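Local coordinates for probable oxidoreductase protein (Rhizobium etli, PDB 4FB5) that probably works as an oxidoreductase of the GFO/IDH/MocA family that binds a nucleotide cofactor in a Rossmann-type domain, its substrate being unknown, at residues V233-D238 and N251-N256; Q156-R161 and H326-R331; R179-E184 and A283-G288; R56-H61 and D92-V97; G37-L42 and G341-K346. All coordinates share one frame; numbering follows the deposited sequence.

Interaction 1: residues V233-D238 and N251-N256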
# COMPACT_ATOMS: atom_id res chain seq x y z
N VAL A 233 3.93 -29.35 1.39
CA VAL A 233 3.02 -29.57 0.25
C VAL A 233 3.72 -29.96 -1.07
O VAL A 233 4.61 -29.24 -1.52
CB VAL A 233 2.07 -28.34 0.01
CG1 VAL A 233 0.86 -28.73 -0.84
CG2 VAL A 233 1.58 -27.75 1.31
N LYS A 234 3.30 -31.08 -1.67
CA LYS A 234 3.50 -31.37 -3.11
C LYS A 234 2.25 -30.95 -3.94
O LYS A 234 1.35 -31.76 -4.20
CB LYS A 234 3.71 -32.84 -3.24
CG LYS A 234 4.17 -33.36 -4.55
CD LYS A 234 4.47 -34.89 -4.39
CE LYS A 234 5.72 -35.01 -3.48
NZ LYS A 234 6.28 -36.37 -3.34
N PRO A 235 2.21 -29.68 -4.38
CA PRO A 235 0.99 -29.25 -5.08
C PRO A 235 0.65 -30.07 -6.33
O PRO A 235 -0.55 -30.15 -6.66
CB PRO A 235 1.32 -27.80 -5.48
CG PRO A 235 2.89 -27.81 -5.63
CD PRO A 235 3.31 -28.69 -4.48
N TYR A 236 1.67 -30.61 -7.02
CA TYR A 236 1.49 -31.36 -8.29
C TYR A 236 2.09 -32.79 -8.25
O TYR A 236 3.29 -32.97 -7.99
CB TYR A 236 2.03 -30.58 -9.52
CG TYR A 236 1.62 -29.15 -9.55
CD1 TYR A 236 0.25 -28.78 -9.43
CD2 TYR A 236 2.56 -28.14 -9.63
CE1 TYR A 236 -0.15 -27.44 -9.40
CE2 TYR A 236 2.18 -26.79 -9.60
CZ TYR A 236 0.82 -26.44 -9.50
OH TYR A 236 0.44 -25.12 -9.47
N PRO A 237 1.29 -33.83 -8.55
CA PRO A 237 1.92 -35.18 -8.33
C PRO A 237 3.07 -35.47 -9.29
O PRO A 237 3.98 -36.22 -8.95
CB PRO A 237 0.78 -36.17 -8.58
CG PRO A 237 -0.49 -35.32 -8.57
CD PRO A 237 -0.13 -33.92 -8.98
N ASP A 238 3.04 -34.87 -10.48
CA ASP A 238 3.98 -35.26 -11.54
C ASP A 238 4.21 -34.09 -12.45
O ASP A 238 3.46 -33.16 -12.36
CB ASP A 238 3.55 -36.56 -12.30
CG ASP A 238 2.24 -36.38 -13.18
OD1 ASP A 238 1.46 -35.39 -13.00
OD2 ASP A 238 1.99 -37.27 -14.05
N ASN A 251 9.63 -34.26 -4.28
CA ASN A 251 10.01 -33.12 -3.52
C ASN A 251 8.75 -32.43 -3.10
O ASN A 251 7.64 -32.75 -3.59
CB ASN A 251 10.58 -32.12 -4.54
CG ASN A 251 11.97 -31.81 -4.31
OD1 ASN A 251 12.52 -32.30 -3.37
ND2 ASN A 251 12.57 -31.02 -5.14
N HIS A 252 8.96 -31.37 -2.34
CA HIS A 252 7.87 -30.57 -1.83
C HIS A 252 8.09 -29.09 -2.16
O HIS A 252 9.15 -28.53 -1.88
CB HIS A 252 7.73 -30.81 -0.34
CG HIS A 252 7.15 -32.14 -0.02
ND1 HIS A 252 7.94 -33.25 0.25
CD2 HIS A 252 5.86 -32.57 0.02
CE1 HIS A 252 7.15 -34.29 0.47
NE2 HIS A 252 5.89 -33.92 0.32
N ASP A 253 7.12 -28.46 -2.79
CA ASP A 253 7.29 -27.07 -3.19
C ASP A 253 6.82 -26.09 -2.12
O ASP A 253 6.90 -24.88 -2.30
CB ASP A 253 6.61 -26.83 -4.52
CG ASP A 253 7.47 -27.30 -5.67
OD1 ASP A 253 8.62 -26.79 -5.81
OD2 ASP A 253 7.05 -28.19 -6.43
N ALA A 254 6.38 -26.60 -0.99
CA ALA A 254 5.86 -25.74 0.07
C ALA A 254 6.04 -26.38 1.46
O ALA A 254 5.87 -27.60 1.64
CB ALA A 254 4.35 -25.40 -0.18
N ALA A 255 6.35 -25.54 2.43
CA ALA A 255 6.66 -25.96 3.78
C ALA A 255 6.24 -24.88 4.78
O ALA A 255 6.50 -23.69 4.63
CB ALA A 255 8.13 -26.26 3.93
N ASN A 256 5.58 -25.35 5.82
CA ASN A 256 5.09 -24.49 6.86
C ASN A 256 5.64 -25.08 8.14
O ASN A 256 5.56 -26.27 8.38
CB ASN A 256 3.58 -24.53 6.79
CG ASN A 256 3.08 -24.12 5.42
OD1 ASN A 256 3.48 -23.11 4.87
ND2 ASN A 256 2.17 -24.87 4.90
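Val233 and Ala254 form an antiparallel hydrogen-bonded pair at the point where two strands part into loops. Val233 N donates to Ala254 O in a nearly straight bond (2.6 Å, 164° at the hydrogen). The return is forked: Val233 O takes two weak bonds, from Ala254 N and, at 2.9 Å, from Asp253 N.

The second kind of contact is CH-pi. A bend at chi3 (-68°) carries Lys234 CE over one face of the His252 ring, 4.2 Å from its centroid, and sends NZ on to the carbonyl oxygen of Val249. With an alanine here, that face of His252 would probably lose its methylene cover and Val249 O its charged donor.

Van der Waals contacts complete the set. Val233 CB lies 3.7 Å from Ala254 CB, while Pro235 CD rests on Asp253 CB at 3.8 Å, the two side chains crossing at about a right angle; the Asp253 carboxylate is held by Arg273.

Strands 225-233 and 254-261 are neighbours in the large mixed sheet. Strand 266-272 follows beyond Ala254, Phe384 meets the His252 ring edge-to-face, and Ser266 and Asn176 of the second subunit pack on Val233 and Pro235.

Interaction 2: residues Q156-R161 and H326-R331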
# COMPACT_ATOMS: atom_id res chain seq x y z
N GLN A 156 22.30 -8.67 4.22
CA GLN A 156 23.13 -7.48 4.08
C GLN A 156 22.38 -6.20 3.76
O GLN A 156 22.99 -5.13 3.73
CB GLN A 156 24.19 -7.67 2.99
CG GLN A 156 25.07 -8.85 3.11
CD GLN A 156 25.89 -8.88 4.36
OE1 GLN A 156 26.26 -9.96 4.83
NE2 GLN A 156 26.19 -7.70 4.92
N ASN A 157 21.09 -6.30 3.47
CA ASN A 157 20.26 -5.10 3.21
C ASN A 157 20.47 -4.14 4.35
O ASN A 157 20.43 -4.56 5.49
CB ASN A 157 18.79 -5.51 3.15
CG ASN A 157 17.85 -4.38 2.70
OD1 ASN A 157 18.17 -3.19 2.76
ND2 ASN A 157 16.66 -4.77 2.27
N PRO A 158 20.73 -2.87 4.04
CA PRO A 158 20.79 -1.84 5.07
C PRO A 158 19.55 -1.77 5.95
O PRO A 158 19.68 -1.51 7.19
CB PRO A 158 20.89 -0.55 4.26
CG PRO A 158 21.61 -0.94 3.03
CD PRO A 158 21.11 -2.34 2.72
N VAL A 159 18.37 -1.97 5.36
CA VAL A 159 17.13 -1.93 6.13
C VAL A 159 17.20 -3.00 7.20
O VAL A 159 16.80 -2.82 8.33
CB VAL A 159 15.89 -2.12 5.20
CG1 VAL A 159 14.65 -2.59 5.97
CG2 VAL A 159 15.65 -0.84 4.36
N MSE A 160 17.77 -4.13 6.82
CA MSE A 160 17.83 -5.24 7.67
C MSE A 160 18.85 -4.99 8.79
O MSE A 160 18.56 -5.32 9.94
CB MSE A 160 18.12 -6.49 6.82
CG MSE A 160 17.95 -7.80 7.53
SE MSE A 160 16.04 -8.03 8.06
CE MSE A 160 15.39 -8.23 6.20
N ARG A 161 20.03 -4.42 8.50
CA ARG A 161 20.95 -4.04 9.60
C ARG A 161 20.28 -3.04 10.55
O ARG A 161 20.46 -3.12 11.77
CB ARG A 161 22.36 -3.56 9.19
CG ARG A 161 22.71 -3.49 7.71
CD ARG A 161 23.45 -4.76 7.23
NE ARG A 161 24.62 -4.48 6.39
CZ ARG A 161 25.90 -4.43 6.84
NH1 ARG A 161 26.19 -4.61 8.13
NH2 ARG A 161 26.90 -4.17 6.01
N HIS A 326 21.09 4.71 7.45
CA HIS A 326 21.03 3.24 7.55
C HIS A 326 22.22 2.69 6.79
O HIS A 326 22.17 2.33 5.59
CB HIS A 326 19.72 2.70 7.00
CG HIS A 326 18.51 3.42 7.51
ND1 HIS A 326 17.65 4.10 6.69
CD2 HIS A 326 18.05 3.61 8.77
CE1 HIS A 326 16.70 4.66 7.41
NE2 HIS A 326 16.92 4.39 8.68
N ARG A 327 23.33 2.65 7.50
CA ARG A 327 24.59 2.36 6.87
C ARG A 327 24.57 0.91 6.42
O ARG A 327 24.02 0.08 7.13
CB ARG A 327 25.76 2.70 7.81
CG ARG A 327 26.06 4.24 7.85
CD ARG A 327 26.60 4.74 9.22
NE ARG A 327 28.07 4.69 9.35
CZ ARG A 327 28.82 3.57 9.39
NH1 ARG A 327 28.26 2.36 9.27
NH2 ARG A 327 30.15 3.66 9.53
N PRO A 328 25.13 0.63 5.23
CA PRO A 328 25.91 1.54 4.42
C PRO A 328 25.17 2.03 3.20
O PRO A 328 25.74 2.09 2.12
CB PRO A 328 27.02 0.64 3.91
CG PRO A 328 26.31 -0.67 3.67
CD PRO A 328 25.04 -0.66 4.55
N TYR A 329 23.89 2.35 3.34
CA TYR A 329 23.18 2.90 2.23
C TYR A 329 24.00 4.10 1.78
O TYR A 329 24.07 4.40 0.60
CB TYR A 329 21.78 3.32 2.67
CG TYR A 329 20.93 4.04 1.65
CD1 TYR A 329 21.21 5.35 1.25
CD2 TYR A 329 19.80 3.43 1.12
CE1 TYR A 329 20.40 6.02 0.32
CE2 TYR A 329 18.97 4.10 0.21
CZ TYR A 329 19.27 5.38 -0.18
OH TYR A 329 18.44 6.00 -1.10
N ASP A 330 24.62 4.78 2.72
CA ASP A 330 25.34 6.02 2.41
C ASP A 330 26.44 5.79 1.38
O ASP A 330 26.70 6.62 0.52
CB ASP A 330 25.92 6.67 3.67
CG ASP A 330 26.97 5.82 4.32
OD1 ASP A 330 26.82 4.60 4.42
OD2 ASP A 330 27.98 6.39 4.74
N ARG A 331 27.08 4.65 1.42
CA ARG A 331 28.07 4.46 0.39
C ARG A 331 27.46 4.33 -1.05
O ARG A 331 28.17 4.54 -2.03
CB ARG A 331 29.03 3.33 0.76
CG ARG A 331 29.58 3.38 2.21
CD ARG A 331 30.60 4.50 2.49
NE ARG A 331 31.75 4.41 1.59
CZ ARG A 331 32.16 5.41 0.80
NH1 ARG A 331 31.54 6.59 0.84
NH2 ARG A 331 33.20 5.24 -0.01
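Pro158 and His326 bring the two backbones nearest, their CA atoms 5.7 Å apart, where the start of helix 158-168 meets the turn leading into a short, weakly bonded helix at about 329-332. On one side Asn157 is the N-cap of helix 158-168: its OD1 accepts from Val159 N at 2.9 Å, and the donor stands well above the plane of the side-chain carbonyl. On the other side a cis peptide bond precedes Pro328, and His326 O accepts from Tyr329 N at 2.8 Å, which folds residues 326-329 into a tight turn.

The Pro158 ring fits against this turn. Its CB lies over His326 O at 3.4 Å, and its CG meets Pro328 CD at 3.8 Å, the two proline rings crossing at about a right angle. CB also faces the CB of Tyr329, whose hydroxyl reaches away to Ala335. One helical turn on, Arg161 lays its CG 3.8 Å from Arg327 O. Bends at chi2 and chi3 fold the rest of that arginine back, and NE donates to Gln156 O, which lies 17° out of the guanidinium plane.

No hydrogen bond crosses between the segments. Asn157 OD1, Arg161 NE and Tyr329 N bond within their own segments, and His326 ND1 bonds to Ala323; the join itself therefore depends on the shape of proline rings and aliphatic carbon set against backbone carbonyls.

Interaction 3: residues R179-E184 and A283-G288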
# COMPACT_ATOMS: atom_id res chain seq x y z
N ARG A 179 6.94 -14.00 12.53
CA ARG A 179 6.41 -14.61 11.29
C ARG A 179 7.34 -14.34 10.12
O ARG A 179 7.84 -13.23 10.00
CB ARG A 179 5.06 -13.98 10.98
CG ARG A 179 4.03 -14.55 11.87
CD ARG A 179 2.78 -13.73 11.85
NE ARG A 179 1.91 -13.94 13.00
CZ ARG A 179 0.74 -13.32 13.17
NH1 ARG A 179 0.33 -12.45 12.25
NH2 ARG A 179 -0.03 -13.53 14.25
N VAL A 180 7.55 -15.31 9.23
CA VAL A 180 8.49 -15.11 8.08
C VAL A 180 8.07 -15.85 6.84
O VAL A 180 7.92 -17.04 6.91
CB VAL A 180 9.89 -15.60 8.44
CG1 VAL A 180 10.79 -15.37 7.30
CG2 VAL A 180 10.38 -14.77 9.52
N GLU A 181 7.89 -15.19 5.70
CA GLU A 181 7.29 -15.90 4.54
C GLU A 181 8.26 -15.79 3.43
O GLU A 181 8.69 -14.69 3.14
CB GLU A 181 5.98 -15.26 4.08
CG GLU A 181 4.75 -15.45 5.02
CD GLU A 181 3.58 -14.42 4.78
OE1 GLU A 181 3.21 -14.16 3.60
OE2 GLU A 181 2.99 -13.87 5.76
N MSE A 182 8.62 -16.88 2.79
CA MSE A 182 9.34 -16.71 1.52
C MSE A 182 8.63 -17.35 0.34
O MSE A 182 8.56 -18.59 0.27
CB MSE A 182 10.81 -17.13 1.54
CG MSE A 182 11.46 -16.94 0.17
SE MSE A 182 13.40 -16.98 0.23
CE MSE A 182 13.96 -16.44 -1.58
N ASP A 183 8.15 -16.49 -0.57
CA ASP A 183 7.38 -16.94 -1.73
C ASP A 183 7.83 -16.46 -3.12
O ASP A 183 8.22 -15.28 -3.33
CB ASP A 183 5.91 -16.60 -1.55
CG ASP A 183 5.45 -16.81 -0.16
OD1 ASP A 183 5.70 -17.92 0.41
OD2 ASP A 183 4.81 -15.87 0.38
N GLU A 184 7.78 -17.39 -4.07
CA GLU A 184 7.94 -17.08 -5.47
C GLU A 184 6.96 -17.93 -6.24
O GLU A 184 6.22 -18.66 -5.65
CB GLU A 184 9.39 -17.26 -5.94
CG GLU A 184 10.40 -16.53 -5.06
CD GLU A 184 11.79 -16.32 -5.69
OE1 GLU A 184 11.97 -16.65 -6.89
OE2 GLU A 184 12.71 -15.80 -4.97
N ALA A 283 8.59 -11.95 3.62
CA ALA A 283 7.81 -11.06 4.47
C ALA A 283 8.09 -11.42 5.89
O ALA A 283 7.95 -12.57 6.32
CB ALA A 283 6.33 -11.16 4.19
N LEU A 284 8.50 -10.43 6.63
CA LEU A 284 8.91 -10.68 7.98
C LEU A 284 8.12 -9.79 8.91
O LEU A 284 8.03 -8.59 8.69
CB LEU A 284 10.39 -10.41 8.05
CG LEU A 284 11.07 -10.30 9.38
CD1 LEU A 284 11.01 -11.63 10.01
CD2 LEU A 284 12.51 -9.90 9.08
N GLN A 285 7.47 -10.40 9.91
CA GLN A 285 6.76 -9.63 10.93
C GLN A 285 7.32 -10.00 12.30
O GLN A 285 7.44 -11.17 12.63
CB GLN A 285 5.25 -9.88 10.91
CG GLN A 285 4.59 -9.78 9.54
CD GLN A 285 3.21 -10.47 9.53
OE1 GLN A 285 3.03 -11.57 8.94
NE2 GLN A 285 2.22 -9.85 10.21
N ILE A 286 7.68 -8.99 13.08
CA ILE A 286 8.28 -9.21 14.40
C ILE A 286 7.46 -8.57 15.51
O ILE A 286 7.16 -7.41 15.44
CB ILE A 286 9.64 -8.60 14.48
CG1 ILE A 286 10.48 -9.03 13.28
CG2 ILE A 286 10.27 -8.97 15.79
CD1 ILE A 286 11.74 -8.16 13.12
N TYR A 287 7.10 -9.30 16.55
CA TYR A 287 6.22 -8.71 17.56
C TYR A 287 6.84 -8.76 18.95
O TYR A 287 7.20 -9.86 19.43
CB TYR A 287 4.84 -9.34 17.55
CG TYR A 287 4.06 -9.15 16.27
CD1 TYR A 287 3.38 -7.99 16.01
CD2 TYR A 287 3.96 -10.16 15.35
CE1 TYR A 287 2.65 -7.83 14.82
CE2 TYR A 287 3.26 -10.01 14.16
CZ TYR A 287 2.60 -8.85 13.90
OH TYR A 287 1.88 -8.70 12.72
N GLY A 288 6.96 -7.59 19.58
CA GLY A 288 7.50 -7.45 20.90
C GLY A 288 6.55 -6.82 21.91
O GLY A 288 5.45 -6.44 21.60
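Ala283 begins the run by pairing with Glu181 across two antiparallel strands. Glu181 N donates to Ala283 O at 2.7 Å and Ala283 N to Glu181 O at 2.8 Å, while the two CB atoms stand 4.1 Å apart on one face of the sheet.

Leu284 forms the non-hydrogen-bonded pair with Val180. Its chi1 (167°) sets CG anti to the backbone N, and chi2 (66°) then turns CD1 to Val180 CG2; the two side chains lie side by side and point the same way, on the opposite face.

Gln285 returns to the face of Glu181 and exchanges two straight bonds with Arg179, N to O in each direction, both 2.9 Å long. Its side chain crosses the extended Arg179 chain.

Tyr287 comes next on this face. Its CE2 stands 4.1 Å above the Arg179 guanidinium, toward the rim, with ring and guanidinium planes 65° apart. Arg179 continues to Glu181 and Asp183 of the second subunit, whose carboxylates probably balance its buried charge; within its own chain, Glu181 is also bridged by Arg281.

Strand 175-183 runs between strands 281-288 and 266-272. Pro214 and Leu218 of helix 206-221 pack on Val180, whereas the face bearing Arg179, Gln285 and Tyr287 meets the second subunit.

Interaction 4: residues R56-H61 and D92-V97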
# COMPACT_ATOMS: atom_id res chain seq x y z
N ARG A 56 41.55 -2.72 -4.85
CA ARG A 56 40.89 -3.16 -6.10
C ARG A 56 41.02 -4.65 -6.25
O ARG A 56 42.10 -5.16 -6.39
CB ARG A 56 41.49 -2.47 -7.34
CG ARG A 56 40.58 -2.40 -8.59
CD ARG A 56 39.72 -1.08 -8.68
NE ARG A 56 38.75 -1.00 -9.80
CZ ARG A 56 37.98 -2.01 -10.25
NH1 ARG A 56 38.01 -3.23 -9.68
NH2 ARG A 56 37.15 -1.80 -11.28
N PRO A 57 39.91 -5.37 -6.17
CA PRO A 57 40.17 -6.75 -6.46
C PRO A 57 40.52 -6.90 -7.92
O PRO A 57 40.15 -6.05 -8.74
CB PRO A 57 38.84 -7.41 -6.16
CG PRO A 57 38.27 -6.55 -5.10
CD PRO A 57 38.59 -5.18 -5.57
N ARG A 58 41.27 -7.96 -8.19
CA ARG A 58 41.79 -8.30 -9.51
C ARG A 58 41.15 -9.62 -9.93
O ARG A 58 41.16 -10.63 -9.18
CB ARG A 58 43.34 -8.41 -9.47
CG ARG A 58 44.04 -8.45 -10.84
CD ARG A 58 45.56 -8.23 -10.69
NE ARG A 58 46.33 -9.46 -10.43
CZ ARG A 58 46.95 -10.21 -11.35
NH1 ARG A 58 46.89 -9.89 -12.65
NH2 ARG A 58 47.62 -11.30 -10.98
N LEU A 59 40.57 -9.58 -11.13
CA LEU A 59 39.75 -10.67 -11.65
C LEU A 59 40.67 -11.40 -12.57
O LEU A 59 41.03 -10.91 -13.65
CB LEU A 59 38.50 -10.15 -12.40
CG LEU A 59 37.80 -8.90 -11.82
CD1 LEU A 59 36.82 -8.26 -12.79
CD2 LEU A 59 37.15 -9.18 -10.48
N VAL A 60 41.05 -12.58 -12.11
CA VAL A 60 42.18 -13.29 -12.66
C VAL A 60 41.76 -14.47 -13.52
O VAL A 60 42.10 -14.53 -14.70
CB VAL A 60 43.07 -13.77 -11.52
CG1 VAL A 60 44.25 -14.58 -12.06
CG2 VAL A 60 43.57 -12.57 -10.72
N HIS A 61 41.00 -15.40 -12.93
CA HIS A 61 40.74 -16.69 -13.55
C HIS A 61 39.25 -16.99 -13.51
O HIS A 61 38.57 -16.58 -12.57
CB HIS A 61 41.47 -17.74 -12.71
CG HIS A 61 42.07 -18.87 -13.51
ND1 HIS A 61 43.40 -19.22 -13.40
CD2 HIS A 61 41.52 -19.74 -14.39
CE1 HIS A 61 43.64 -20.26 -14.18
NE2 HIS A 61 42.52 -20.59 -14.79
N ASP A 92 45.74 -22.42 -9.61
CA ASP A 92 46.42 -21.18 -9.94
C ASP A 92 46.84 -20.45 -8.66
O ASP A 92 46.01 -20.16 -7.81
CB ASP A 92 45.55 -20.28 -10.81
CG ASP A 92 46.28 -19.04 -11.31
OD1 ASP A 92 47.19 -18.52 -10.63
OD2 ASP A 92 45.91 -18.55 -12.39
N PRO A 93 48.15 -20.18 -8.52
CA PRO A 93 48.71 -19.41 -7.40
C PRO A 93 48.44 -17.89 -7.41
O PRO A 93 48.72 -17.23 -6.41
CB PRO A 93 50.23 -19.67 -7.51
CG PRO A 93 50.45 -19.93 -8.98
CD PRO A 93 49.23 -20.76 -9.36
N GLU A 94 47.93 -17.31 -8.50
CA GLU A 94 47.58 -15.87 -8.48
C GLU A 94 46.20 -15.60 -7.86
O GLU A 94 45.89 -14.49 -7.43
CB GLU A 94 47.73 -15.22 -9.87
CG GLU A 94 49.17 -14.76 -10.22
CD GLU A 94 49.27 -14.06 -11.58
OE1 GLU A 94 48.88 -14.66 -12.62
OE2 GLU A 94 49.76 -12.91 -11.62
N VAL A 95 45.37 -16.65 -7.80
CA VAL A 95 44.09 -16.62 -7.12
C VAL A 95 44.27 -16.73 -5.60
O VAL A 95 44.93 -17.64 -5.12
CB VAL A 95 43.21 -17.81 -7.59
CG1 VAL A 95 41.98 -17.94 -6.72
CG2 VAL A 95 42.84 -17.65 -9.06
N ASP A 96 43.68 -15.80 -4.85
CA ASP A 96 43.66 -15.86 -3.38
C ASP A 96 42.29 -16.33 -2.86
O ASP A 96 42.21 -17.02 -1.82
CB ASP A 96 43.99 -14.49 -2.79
CG ASP A 96 45.11 -13.77 -3.56
OD1 ASP A 96 45.94 -14.47 -4.18
OD2 ASP A 96 45.16 -12.52 -3.53
N VAL A 97 41.24 -15.97 -3.61
CA VAL A 97 39.81 -16.17 -3.24
C VAL A 97 39.07 -16.92 -4.32
O VAL A 97 39.10 -16.52 -5.48
CB VAL A 97 39.07 -14.81 -3.13
CG1 VAL A 97 37.65 -15.02 -2.66
CG2 VAL A 97 39.80 -13.86 -2.19
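A histidine-carboxylate hydrogen bond, His61 with Asp92, ties the second strand of the Rossmann-type domain, 58-63, to the loop that leads into strand 97-100. His61 ND1 donates to Asp92 OD2 at 2.8 Å. The oxygen lies in the imidazole plane and is met on its anti side, with the ring and carboxylate planes 81° apart. Asp92 has CG anti to its N (chi1 -174°), which carries the carboxylate toward His61. The other oxygen, OD1, accepts from Glu94 N at 2.6 Å in an Asx turn. His61 is held from its far nitrogen too, through NE2 to Thr83 OG1. Replacing Asp92 by a leucine is likely to leave His61 ND1 without its acceptor and the turn at Glu94 without its side-chain tie.

Nearer the surface, Arg58 NH2 and Glu94 OE2 form a salt bridge of 2.8 Å whose hydrogen bond is weak. The guanidinium and carboxylate planes stand 58° apart, and each group has a second ionic partner: Glu80 for Arg58 and Lys81 for Glu94.

Between the two polar links, Val60 CG1 sits 4.2 Å from Glu94 CB. Beside the histidine bond, His61 CB touches Val95 CG2 at 3.9 Å. A connection from helix to strand laid beside a strand two places away in a parallel sheet, with strand 27-31 between, is typical of the Rossmann fold's 3-2-1-4-5-6 order.

Interaction 5: residues G37-L42 and G341-K346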
# COMPACT_ATOMS: atom_id res chain seq x y z
N GLY A 37 26.99 -16.26 -11.03
CA GLY A 37 28.35 -15.94 -11.43
C GLY A 37 28.46 -14.47 -11.81
O GLY A 37 29.38 -13.74 -11.38
N LYS A 38 27.49 -14.05 -12.62
CA LYS A 38 27.42 -12.65 -13.07
C LYS A 38 27.36 -11.68 -11.90
O LYS A 38 28.01 -10.66 -11.89
CB LYS A 38 26.19 -12.45 -13.95
CG LYS A 38 26.18 -11.09 -14.60
CD LYS A 38 25.33 -11.08 -15.83
CE LYS A 38 24.98 -9.66 -16.15
NZ LYS A 38 24.29 -9.62 -17.43
N CYS A 39 26.59 -12.04 -10.90
CA CYS A 39 26.41 -11.21 -9.76
C CYS A 39 27.66 -11.14 -8.85
O CYS A 39 28.07 -10.04 -8.46
CB CYS A 39 25.18 -11.71 -9.01
SG CYS A 39 24.57 -10.54 -7.80
N HIS A 40 28.30 -12.26 -8.53
CA HIS A 40 29.64 -12.16 -7.91
C HIS A 40 30.48 -11.25 -8.79
O HIS A 40 31.07 -10.30 -8.31
CB HIS A 40 30.37 -13.49 -7.83
CG HIS A 40 29.89 -14.40 -6.74
ND1 HIS A 40 30.75 -15.03 -5.87
CD2 HIS A 40 28.64 -14.80 -6.38
CE1 HIS A 40 30.06 -15.76 -5.01
NE2 HIS A 40 28.78 -15.65 -5.31
N ALA A 41 30.54 -11.51 -10.09
CA ALA A 41 31.48 -10.75 -10.90
C ALA A 41 31.24 -9.24 -10.79
O ALA A 41 32.18 -8.45 -10.70
CB ALA A 41 31.46 -11.24 -12.36
N LEU A 42 29.98 -8.84 -10.78
CA LEU A 42 29.64 -7.46 -10.70
C LEU A 42 30.01 -6.93 -9.34
O LEU A 42 30.41 -5.76 -9.18
CB LEU A 42 28.15 -7.30 -10.91
CG LEU A 42 27.62 -7.32 -12.34
CD1 LEU A 42 26.10 -7.23 -12.29
CD2 LEU A 42 28.21 -6.20 -13.15
N GLY A 341 19.20 -2.00 -5.17
CA GLY A 341 18.68 -3.10 -5.99
C GLY A 341 19.10 -4.43 -5.42
O GLY A 341 19.94 -4.48 -4.55
N PHE A 342 18.55 -5.52 -5.91
CA PHE A 342 19.05 -6.83 -5.50
C PHE A 342 20.61 -6.96 -5.65
O PHE A 342 21.27 -7.46 -4.75
CB PHE A 342 18.26 -7.93 -6.20
CG PHE A 342 18.67 -9.34 -5.84
CD1 PHE A 342 18.19 -9.94 -4.69
CD2 PHE A 342 19.46 -10.07 -6.69
CE1 PHE A 342 18.53 -11.27 -4.34
CE2 PHE A 342 19.84 -11.38 -6.39
CZ PHE A 342 19.37 -12.00 -5.20
N ASN A 343 21.19 -6.48 -6.73
CA ASN A 343 22.65 -6.67 -6.92
C ASN A 343 23.48 -5.88 -5.90
O ASN A 343 24.58 -6.31 -5.50
CB ASN A 343 23.12 -6.35 -8.36
CG ASN A 343 22.31 -7.09 -9.42
OD1 ASN A 343 21.71 -8.14 -9.16
ND2 ASN A 343 22.26 -6.52 -10.61
N ASP A 344 22.94 -4.73 -5.47
CA ASP A 344 23.59 -3.96 -4.46
C ASP A 344 23.88 -4.80 -3.19
O ASP A 344 24.91 -4.61 -2.51
CB ASP A 344 22.84 -2.65 -4.21
CG ASP A 344 22.85 -1.69 -5.47
OD1 ASP A 344 23.89 -1.68 -6.19
OD2 ASP A 344 21.84 -0.96 -5.73
N LEU A 345 23.03 -5.78 -2.91
CA LEU A 345 23.23 -6.62 -1.74
C LEU A 345 24.41 -7.57 -1.87
O LEU A 345 24.93 -8.04 -0.87
CB LEU A 345 22.00 -7.47 -1.50
CG LEU A 345 20.65 -6.78 -1.39
CD1 LEU A 345 19.61 -7.85 -1.43
CD2 LEU A 345 20.55 -5.99 -0.11
N LYS A 346 24.80 -7.89 -3.10
CA LYS A 346 25.93 -8.76 -3.29
C LYS A 346 27.23 -7.99 -3.08
O LYS A 346 28.20 -8.56 -2.60
CB LYS A 346 25.93 -9.43 -4.66
CG LYS A 346 26.44 -10.89 -4.63
CD LYS A 346 25.47 -11.81 -3.88
CE LYS A 346 26.01 -13.22 -3.65
NZ LYS A 346 24.89 -14.19 -3.32
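With SG anti to the backbone N (chi1 -165°), Cys39 points its sulfur at the root of Lys346, and a bend at chi2 (68°) turns the lysine chain toward His40. Cys39 SG lies 3.6 Å from Lys346 CB and almost as near CG, while Lys346 CE stands 4.0 Å from His40 NE2. Both polar ends converge on one acceptor, since His40 NE2 and Lys346 NZ each bond to Glu124 OE1; His40 is also fixed through ND1 to Ser99.

Helix 35-44 begins within a Gly-x-Gly-x-x-Gly pattern that ends in Gly37, consistent with the strand-turn-helix of a dinucleotide-binding Rossmann fold, and Glu124 probably belongs to the Glu-Lys-Pro motif of this family.

Beyond the sulfur, Asn343 OD1 approaches Cys39 SG at 4.0 Å, and Leu42 CD1 reaches the other arm of that amide, ND2, at 4.3 Å. Within 341-346, Asp344 OD2 accepts from Gly341 N at 2.9 Å. Ile333 of the third subunit packs on Asn343.

How the interactions relate
Interactions 3 and 1 belong to the same mixed sheet, their centres about 20 Å apart, yet only interaction 3 is fully buried: its regular ladder carries charged groups into the interface with the second subunit, whereas at interaction 1 the ladder ends and a lysine-histidine contact takes over. Interactions 2 and 5 are buried contacts involving helices, without a hydrogen bond between their segments, and they touch where Leu345 packs on Asn157. Met160 likewise packs on Leu284, joining interaction 2 to interaction 3. Interaction 4, only partly buried, relies on ionic and polar bonds at the margin of the Rossmann-type domain, while interaction 5 joins that domain's first helix to helix 344-358.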